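Protein (endonuclease) (Salmonella typhimurium, PDB 1BYR) is an endonuclease of the phospholipase D-like superfamily, with two copies of its single alpha/beta domain in the assembly. Local coordinates at residues A[95-99]-A[137-141]; A[43-47]-A[76-82]. All coordinates share one frame; numbering follows the deposited sequence.

Interaction 1: A[95-99]-A[137-141]; sequences DKVII and FLEHW
I99 reaches from strand 97-99 to helix 137-141, and its CD1 methyl does most of the touching there. CD1 lies 3.7 Å from F137 O, 3.9 Å from F137 CB and 3.9 Å from W141 CB, so one methyl rests in the dip between successive turns of the helix. I99 CG1 points anti to the carbonyl carbon, and the nearly extended chi2 of 157° carries CD1 on to the helix backbone. Two residues back along the strand, V97 CG2 approaches the F137 ring obliquely, 3.7 Å from F137 CE1, with V97 CG1 nearest F137 CD1.

The last link is polar. H140 NE2 donates a nearly straight hydrogen bond to D95 OD2 (2.8 Å, 167° at the hydrogen). The acceptor sits in the plane of the imidazole, whereas the histidine approaches from well above the carboxylate plane, the two flat groups being turned 76° apart. Because D95 OD1 is hydrogen-bonded to S121 of the second subunit, the carboxylate is gripped at both oxygens, and the dimer takes part in fixing its rotation. Y9 of the second subunit stacks on the H140 ring and meets F137 edge-to-face.

This buried packing gives way on the outer side to L138, which is partly exposed and whose side chain meets the strand more loosely, CD1 lying 4.2 Å from I99 CD1. E139, next along the helix, faces away into solvent. W141 turns its indole toward neighbouring strand 29-34, bonding through NE1 to M32 O. The whole is an example of a helix packed by alternate residues of a strand and the loop leading into it onto one face of the central sheet in a phospholipase D-like alpha/beta fold, with a His-carboxylate pair at its dimer-facing end.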
ATOM      1  N   ASP A  95       6.468  -1.130  -4.333  1.00  7.22           N
ATOM      2  CA  ASP A  95       5.767  -2.153  -3.553  1.00  7.40           C
ATOM      3  C   ASP A  95       6.298  -2.335  -2.137  1.00  9.04           C
ATOM      4  O   ASP A  95       7.506  -2.268  -1.902  1.00  8.82           O
ATOM      5  CB  ASP A  95       5.850  -3.526  -4.238  1.00  6.31           C
ATOM      6  CG  ASP A  95       5.396  -3.491  -5.680  1.00  7.61           C
ATOM      7  OD1 ASP A  95       6.247  -3.235  -6.559  1.00  7.15           O
ATOM      8  OD2 ASP A  95       4.194  -3.722  -5.940  1.00  6.36           O
ATOM      9  N   LYS A  96       5.384  -2.569  -1.191  1.00  8.99           N
ATOM     10  CA  LYS A  96       5.721  -2.840   0.208  1.00  7.77           C
ATOM     11  C   LYS A  96       4.933  -4.133   0.419  1.00  7.47           C
ATOM     12  O   LYS A  96       3.798  -4.133   0.903  1.00  6.00           O
ATOM     13  CB  LYS A  96       5.206  -1.724   1.140  1.00  7.29           C
ATOM     14  CG  LYS A  96       5.594  -0.318   0.700  1.00  5.89           C
ATOM     15  CD  LYS A  96       4.469   0.319  -0.154  1.00  5.39           C
ATOM     16  CE  LYS A  96       4.522   1.846  -0.158  1.00  3.77           C
ATOM     17  NZ  LYS A  96       5.833   2.347  -0.654  1.00  4.89           N
ATOM     18  N   VAL A  97       5.552  -5.234   0.027  1.00  6.58           N
ATOM     19  CA  VAL A  97       4.899  -6.533   0.068  1.00  6.83           C
ATOM     20  C   VAL A  97       5.718  -7.654   0.706  1.00  7.62           C
ATOM     21  O   VAL A  97       6.931  -7.744   0.512  1.00  6.68           O
ATOM     22  CB  VAL A  97       4.561  -6.981  -1.380  1.00  7.38           C
ATOM     23  CG1 VAL A  97       4.129  -8.459  -1.402  1.00  7.16           C
ATOM     24  CG2 VAL A  97       3.489  -6.072  -1.981  1.00  5.13           C
ATOM     25  N   ILE A  98       5.037  -8.503   1.470  1.00  8.81           N
ATOM     26  CA  ILE A  98       5.658  -9.670   2.080  1.00  8.45           C
ATOM     27  C   ILE A  98       4.763 -10.870   1.765  1.00  8.43           C
ATOM     28  O   ILE A  98       3.608 -10.920   2.179  1.00  7.40           O
ATOM     29  CB  ILE A  98       5.804  -9.546   3.627  1.00  8.68           C
ATOM     30  CG1 ILE A  98       6.702  -8.362   3.987  1.00  7.76           C
ATOM     31  CG2 ILE A  98       6.453 -10.813   4.187  1.00  8.68           C
ATOM     32  CD1 ILE A  98       7.001  -8.220   5.482  1.00  5.00           C
ATOM     33  N   ILE A  99       5.296 -11.806   0.978  1.00  7.09           N
ATOM     34  CA  ILE A  99       4.574 -13.018   0.616  1.00  7.67           C
ATOM     35  C   ILE A  99       5.123 -14.131   1.516  1.00  8.29           C
ATOM     36  O   ILE A  99       6.303 -14.468   1.450  1.00  9.26           O
ATOM     37  CB  ILE A  99       4.812 -13.398  -0.862  1.00  7.28           C
ATOM     38  CG1 ILE A  99       4.458 -12.224  -1.779  1.00  9.14           C
ATOM     39  CG2 ILE A  99       3.970 -14.606  -1.228  1.00  7.78           C
ATOM     40  CD1 ILE A  99       5.154 -12.277  -3.124  1.00  8.54           C
ATOM     41  N   PHE A 137       1.037 -12.780  -6.788  1.00  8.57           N
ATOM     42  CA  PHE A 137       1.966 -11.818  -6.222  1.00  8.02           C
ATOM     43  C   PHE A 137       3.391 -12.305  -6.410  1.00  8.58           C
ATOM     44  O   PHE A 137       4.311 -11.503  -6.612  1.00  8.38           O
ATOM     45  CB  PHE A 137       1.682 -11.596  -4.740  1.00  7.41           C
ATOM     46  CG  PHE A 137       0.985 -10.294  -4.454  1.00  8.34           C
ATOM     47  CD1 PHE A 137       1.707  -9.122  -4.323  1.00  9.12           C
ATOM     48  CD2 PHE A 137      -0.393 -10.247  -4.309  1.00  8.60           C
ATOM     49  CE1 PHE A 137       1.076  -7.923  -4.049  1.00  8.84           C
ATOM     50  CE2 PHE A 137      -1.036  -9.047  -4.036  1.00 10.31           C
ATOM     51  CZ  PHE A 137      -0.296  -7.886  -3.906  1.00 10.73           C
ATOM     52  N   LEU A 138       3.577 -13.622  -6.344  1.00  9.55           N
ATOM     53  CA  LEU A 138       4.897 -14.235  -6.532  1.00 10.60           C
ATOM     54  C   LEU A 138       5.458 -13.946  -7.926  1.00  9.35           C
ATOM     55  O   LEU A 138       6.647 -13.672  -8.086  1.00  7.76           O
ATOM     56  CB  LEU A 138       4.811 -15.753  -6.308  1.00 12.96           C
ATOM     57  CG  LEU A 138       6.130 -16.425  -5.911  1.00 17.95           C
ATOM     58  CD1 LEU A 138       6.521 -16.000  -4.489  1.00 18.02           C
ATOM     59  CD2 LEU A 138       5.984 -17.940  -6.007  1.00 17.42           C
ATOM     60  N   GLU A 139       4.601 -14.010  -8.939  1.00 10.33           N
ATOM     61  CA  GLU A 139       5.026 -13.710 -10.296  1.00 11.21           C
ATOM     62  C   GLU A 139       5.502 -12.258 -10.365  1.00  9.36           C
ATOM     63  O   GLU A 139       6.455 -11.929 -11.061  1.00 10.42           O
ATOM     64  CB  GLU A 139       3.870 -13.924 -11.275  1.00 12.45           C
ATOM     65  CG  GLU A 139       3.511 -15.378 -11.508  1.00 17.64           C
ATOM     66  CD  GLU A 139       2.300 -15.519 -12.408  1.00 22.59           C
ATOM     67  OE1 GLU A 139       1.568 -14.519 -12.559  1.00 25.51           O
ATOM     68  OE2 GLU A 139       2.071 -16.614 -12.965  1.00 26.75           O
ATOM     69  N   HIS A 140       4.825 -11.398  -9.615  1.00  9.69           N
ATOM     70  CA  HIS A 140       5.150  -9.965  -9.536  1.00  8.35           C
ATOM     71  C   HIS A 140       6.508  -9.824  -8.849  1.00  8.92           C
ATOM     72  O   HIS A 140       7.354  -9.041  -9.272  1.00  8.17           O
ATOM     73  CB  HIS A 140       4.060  -9.264  -8.710  1.00  7.05           C
ATOM     74  CG  HIS A 140       4.248  -7.788  -8.549  1.00  6.16           C
ATOM     75  ND1 HIS A 140       4.227  -6.906  -9.614  1.00  6.32           N
ATOM     76  CD2 HIS A 140       4.316  -7.019  -7.436  1.00  6.99           C
ATOM     77  CE1 HIS A 140       4.298  -5.665  -9.161  1.00  5.21           C
ATOM     78  NE2 HIS A 140       4.342  -5.713  -7.844  1.00  6.54           N
ATOM     79  N   TRP A 141       6.707 -10.588  -7.781  1.00  7.12           N
ATOM     80  CA  TRP A 141       7.967 -10.560  -7.037  1.00  8.43           C
ATOM     81  C   TRP A 141       9.124 -11.103  -7.893  1.00  8.98           C
ATOM     82  O   TRP A 141      10.214 -10.514  -7.950  1.00  8.57           O
ATOM     83  CB  TRP A 141       7.839 -11.411  -5.763  1.00  7.66           C
ATOM     84  CG  TRP A 141       9.096 -11.463  -4.963  1.00  7.39           C
ATOM     85  CD1 TRP A 141       9.443 -10.649  -3.937  1.00  6.14           C
ATOM     86  CD2 TRP A 141      10.219 -12.331  -5.189  1.00  6.10           C
ATOM     87  NE1 TRP A 141      10.718 -10.947  -3.506  1.00  6.22           N
ATOM     88  CE2 TRP A 141      11.217 -11.977  -4.261  1.00  8.26           C
ATOM     89  CE3 TRP A 141      10.475 -13.372  -6.096  1.00  6.34           C
ATOM     90  CZ2 TRP A 141      12.457 -12.626  -4.201  1.00  7.61           C
ATOM     91  CZ3 TRP A 141      11.711 -14.018  -6.041  1.00  7.99           C
ATOM     92  CH2 TRP A 141      12.691 -13.634  -5.098  1.00  7.51           C
TER

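Interaction 2: A[43-47]-A[76-82]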
ATOM      1  N   MET A  43      14.115  -5.923  10.188  1.00  8.57           N
ATOM      2  CA  MET A  43      15.329  -6.671   9.839  1.00  7.89           C
ATOM      3  C   MET A  43      15.599  -7.789  10.838  1.00  7.71           C
ATOM      4  O   MET A  43      15.904  -8.916  10.449  1.00 10.31           O
ATOM      5  CB  MET A  43      16.534  -5.731   9.778  1.00  8.68           C
ATOM      6  CG  MET A  43      16.304  -4.490   8.891  1.00  9.86           C
ATOM      7  SD  MET A  43      15.694  -4.876   7.211  1.00 10.87           S
ATOM      8  CE  MET A  43      14.826  -3.294   6.817  1.00 11.07           C
ATOM      9  N   LYS A  44      15.467  -7.491  12.124  1.00  7.86           N
ATOM     10  CA  LYS A  44      15.696  -8.490  13.160  1.00  8.17           C
ATOM     11  C   LYS A  44      14.750  -9.648  12.994  1.00  9.92           C
ATOM     12  O   LYS A  44      15.137 -10.811  13.178  1.00  9.15           O
ATOM     13  CB  LYS A  44      15.501  -7.883  14.539  1.00  8.38           C
ATOM     14  CG  LYS A  44      16.683  -7.055  15.003  1.00 11.21           C
ATOM     15  CD  LYS A  44      16.403  -6.441  16.351  1.00 12.88           C
ATOM     16  CE  LYS A  44      17.068  -5.099  16.462  1.00 14.95           C
ATOM     17  NZ  LYS A  44      17.503  -4.898  17.865  1.00 20.51           N
ATOM     18  N   ALA A  45      13.499  -9.337  12.653  1.00  9.15           N
ATOM     19  CA  ALA A  45      12.487 -10.365  12.447  1.00  9.44           C
ATOM     20  C   ALA A  45      12.781 -11.231  11.214  1.00  8.52           C
ATOM     21  O   ALA A  45      12.591 -12.447  11.246  1.00  8.62           O
ATOM     22  CB  ALA A  45      11.087  -9.722  12.324  1.00  6.98           C
ATOM     23  N   LEU A  46      13.247 -10.613  10.131  1.00  8.77           N
ATOM     24  CA  LEU A  46      13.564 -11.353   8.918  1.00  8.01           C
ATOM     25  C   LEU A  46      14.722 -12.322   9.169  1.00  7.83           C
ATOM     26  O   LEU A  46      14.665 -13.490   8.774  1.00  5.83           O
ATOM     27  CB  LEU A  46      13.909 -10.390   7.769  1.00  6.45           C
ATOM     28  CG  LEU A  46      12.726  -9.579   7.225  1.00  7.42           C
ATOM     29  CD1 LEU A  46      13.240  -8.338   6.474  1.00  5.25           C
ATOM     30  CD2 LEU A  46      11.876 -10.462   6.323  1.00  2.37           C
ATOM     31  N   VAL A  47      15.765 -11.852   9.846  1.00 10.28           N
ATOM     32  CA  VAL A  47      16.900 -12.721  10.141  1.00 14.61           C
ATOM     33  C   VAL A  47      16.515 -13.812  11.143  1.00 14.52           C
ATOM     34  O   VAL A  47      17.067 -14.914  11.107  1.00 15.75           O
ATOM     35  CB  VAL A  47      18.111 -11.910  10.663  1.00 14.93           C
ATOM     36  CG1 VAL A  47      18.315 -10.659   9.812  1.00 15.80           C
ATOM     37  CG2 VAL A  47      17.899 -11.542  12.105  1.00 20.52           C
ATOM     38  N   TYR A  76      23.226  -5.722   7.286  1.00 12.08           N
ATOM     39  CA  TYR A  76      22.743  -6.640   8.308  1.00 12.20           C
ATOM     40  C   TYR A  76      22.072  -7.855   7.655  1.00 10.74           C
ATOM     41  O   TYR A  76      22.344  -8.997   8.015  1.00 11.00           O
ATOM     42  CB  TYR A  76      21.748  -5.912   9.214  1.00 11.95           C
ATOM     43  CG  TYR A  76      21.157  -6.773  10.291  1.00 15.10           C
ATOM     44  CD1 TYR A  76      21.959  -7.339  11.273  1.00 16.41           C
ATOM     45  CD2 TYR A  76      19.796  -7.028  10.330  1.00 15.39           C
ATOM     46  CE1 TYR A  76      21.414  -8.139  12.264  1.00 16.52           C
ATOM     47  CE2 TYR A  76      19.249  -7.817  11.307  1.00 14.81           C
ATOM     48  CZ  TYR A  76      20.056  -8.372  12.273  1.00 17.34           C
ATOM     49  OH  TYR A  76      19.500  -9.170  13.245  1.00 15.88           O
ATOM     50  N   ILE A  77      21.216  -7.606   6.671  1.00  9.99           N
ATOM     51  CA  ILE A  77      20.510  -8.675   5.978  1.00  9.62           C
ATOM     52  C   ILE A  77      21.439  -9.601   5.168  1.00 10.91           C
ATOM     53  O   ILE A  77      21.337 -10.833   5.273  1.00 11.80           O
ATOM     54  CB  ILE A  77      19.403  -8.087   5.050  1.00 10.52           C
ATOM     55  CG1 ILE A  77      18.341  -7.398   5.901  1.00 11.23           C
ATOM     56  CG2 ILE A  77      18.781  -9.171   4.198  1.00  8.49           C
ATOM     57  CD1 ILE A  77      17.504  -8.340   6.734  1.00 13.17           C
ATOM     58  N   ALA A  78      22.339  -9.034   4.367  1.00 10.71           N
ATOM     59  CA  ALA A  78      23.249  -9.860   3.584  1.00 12.27           C
ATOM     60  C   ALA A  78      24.173 -10.712   4.478  1.00 14.31           C
ATOM     61  O   ALA A  78      24.422 -11.879   4.185  1.00 14.60           O
ATOM     62  CB  ALA A  78      24.083  -8.990   2.654  1.00 11.25           C
ATOM     63  N   ASN A  79      24.667 -10.124   5.569  1.00 15.08           N
ATOM     64  CA  ASN A  79      25.548 -10.820   6.510  1.00 16.00           C
ATOM     65  C   ASN A  79      24.903 -12.077   7.085  1.00 16.49           C
ATOM     66  O   ASN A  79      25.600 -12.980   7.545  1.00 16.90           O
ATOM     67  CB  ASN A  79      25.948  -9.895   7.658  1.00 15.46           C
ATOM     68  CG  ASN A  79      26.918  -8.823   7.225  1.00 20.04           C
ATOM     69  OD1 ASN A  79      27.739  -9.030   6.332  1.00 21.29           O
ATOM     70  ND2 ASN A  79      26.833  -7.664   7.850  1.00 20.36           N
ATOM     71  N   SER A  80      23.571 -12.125   7.063  1.00 14.75           N
ATOM     72  CA  SER A  80      22.823 -13.273   7.574  1.00 12.44           C
ATOM     73  C   SER A  80      22.590 -14.368   6.535  1.00 11.49           C
ATOM     74  O   SER A  80      21.964 -15.375   6.831  1.00 13.01           O
ATOM     75  CB  SER A  80      21.470 -12.826   8.119  1.00 12.15           C
ATOM     76  OG  SER A  80      21.648 -11.930   9.192  1.00 17.35           O
ATOM     77  N   GLY A  81      23.078 -14.173   5.318  1.00 10.37           N
ATOM     78  CA  GLY A  81      22.889 -15.190   4.301  1.00  9.82           C
ATOM     79  C   GLY A  81      21.548 -15.086   3.589  1.00 10.36           C
ATOM     80  O   GLY A  81      21.162 -15.997   2.865  1.00 11.16           O
ATOM     81  N   ILE A  82      20.830 -13.984   3.791  1.00 10.21           N
ATOM     82  CA  ILE A  82      19.543 -13.799   3.125  1.00  9.06           C
ATOM     83  C   ILE A  82      19.785 -13.184   1.757  1.00  9.02           C
ATOM     84  O   ILE A  82      20.307 -12.072   1.653  1.00  9.14           O
ATOM     85  CB  ILE A  82      18.601 -12.827   3.900  1.00 10.55           C
ATOM     86  CG1 ILE A  82      17.933 -13.549   5.067  1.00  7.74           C
ATOM     87  CG2 ILE A  82      17.512 -12.285   2.959  1.00 10.29           C
ATOM     88  CD1 ILE A  82      17.389 -12.591   6.134  1.00  6.39           C
TER
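V47 and Y76 meet at about a right angle, the valine methyls set against the far half of the phenol ring. V47 CG1 comes within 3.3 Å of Y76 CE2, a tight approach oblique to the ring, while V47 CG2 lies 3.1 Å from Y76 OH. A chi1 of -45° turns both methyls of V47 to this side, CG1 lying beside the backbone N and CG2 between N and the carbonyl carbon. One turn earlier M43 CB sits at the edge of the same ring, 3.6 Å from Y76 CD2, and K44, on the exposed side, crosses the hydroxyl end at about a right angle, its CG near Y76 OH. The tyrosine thus lies across the helix backbone from M43 to V47, its CG anti to its own backbone N (chi1 179°).

Beyond the ring the contact is mostly apolar. I77 CD1 fits between M43 SD and V47 CG1, at 3.9 Å from each, and I82 CD1 lies against the next turn, 3.9 Å from L46 O. S80 OG closes the outer side against V47 CG1 at 3.6 Å.

What brings I82 to helix 40-51 is the turn after helix 68-79. G81 N bonds back to A78 O and S80 N to I77 O, and the positive phi of G81 (84°) completes a Schellman motif that turns the chain inward. Further out, I58 of strand 55-61 floors L46, I77 and I82, and F37 covers M43 and I77. The packing illustrates how neighbouring helices of an alpha/beta fold lie side by side on one face of the sheet, with a Schellman turn leading from the second helix toward the next strand.

Overall arrangement
Interaction 2 closes before interaction 1 opens along the chain, and both fall within the one phospholipase D-like range. Their centres are 18 Å apart, on opposite sides of the chain's centre, and their nearest atoms about 5 Å apart without touching. They share the mixed sheet, to which interaction 1 contributes strand 97-100; helices 40-51 and 68-79 pack over one face and helix 131-146 over the other. Strand 55-61 serves both, with I58 beneath the helix pair and K57 and V59 against W141. Interaction 1 also meets the second subunit, whereas interaction 2 touches no other chain, so of the two contacts only interaction 1 lies at the dimer interface.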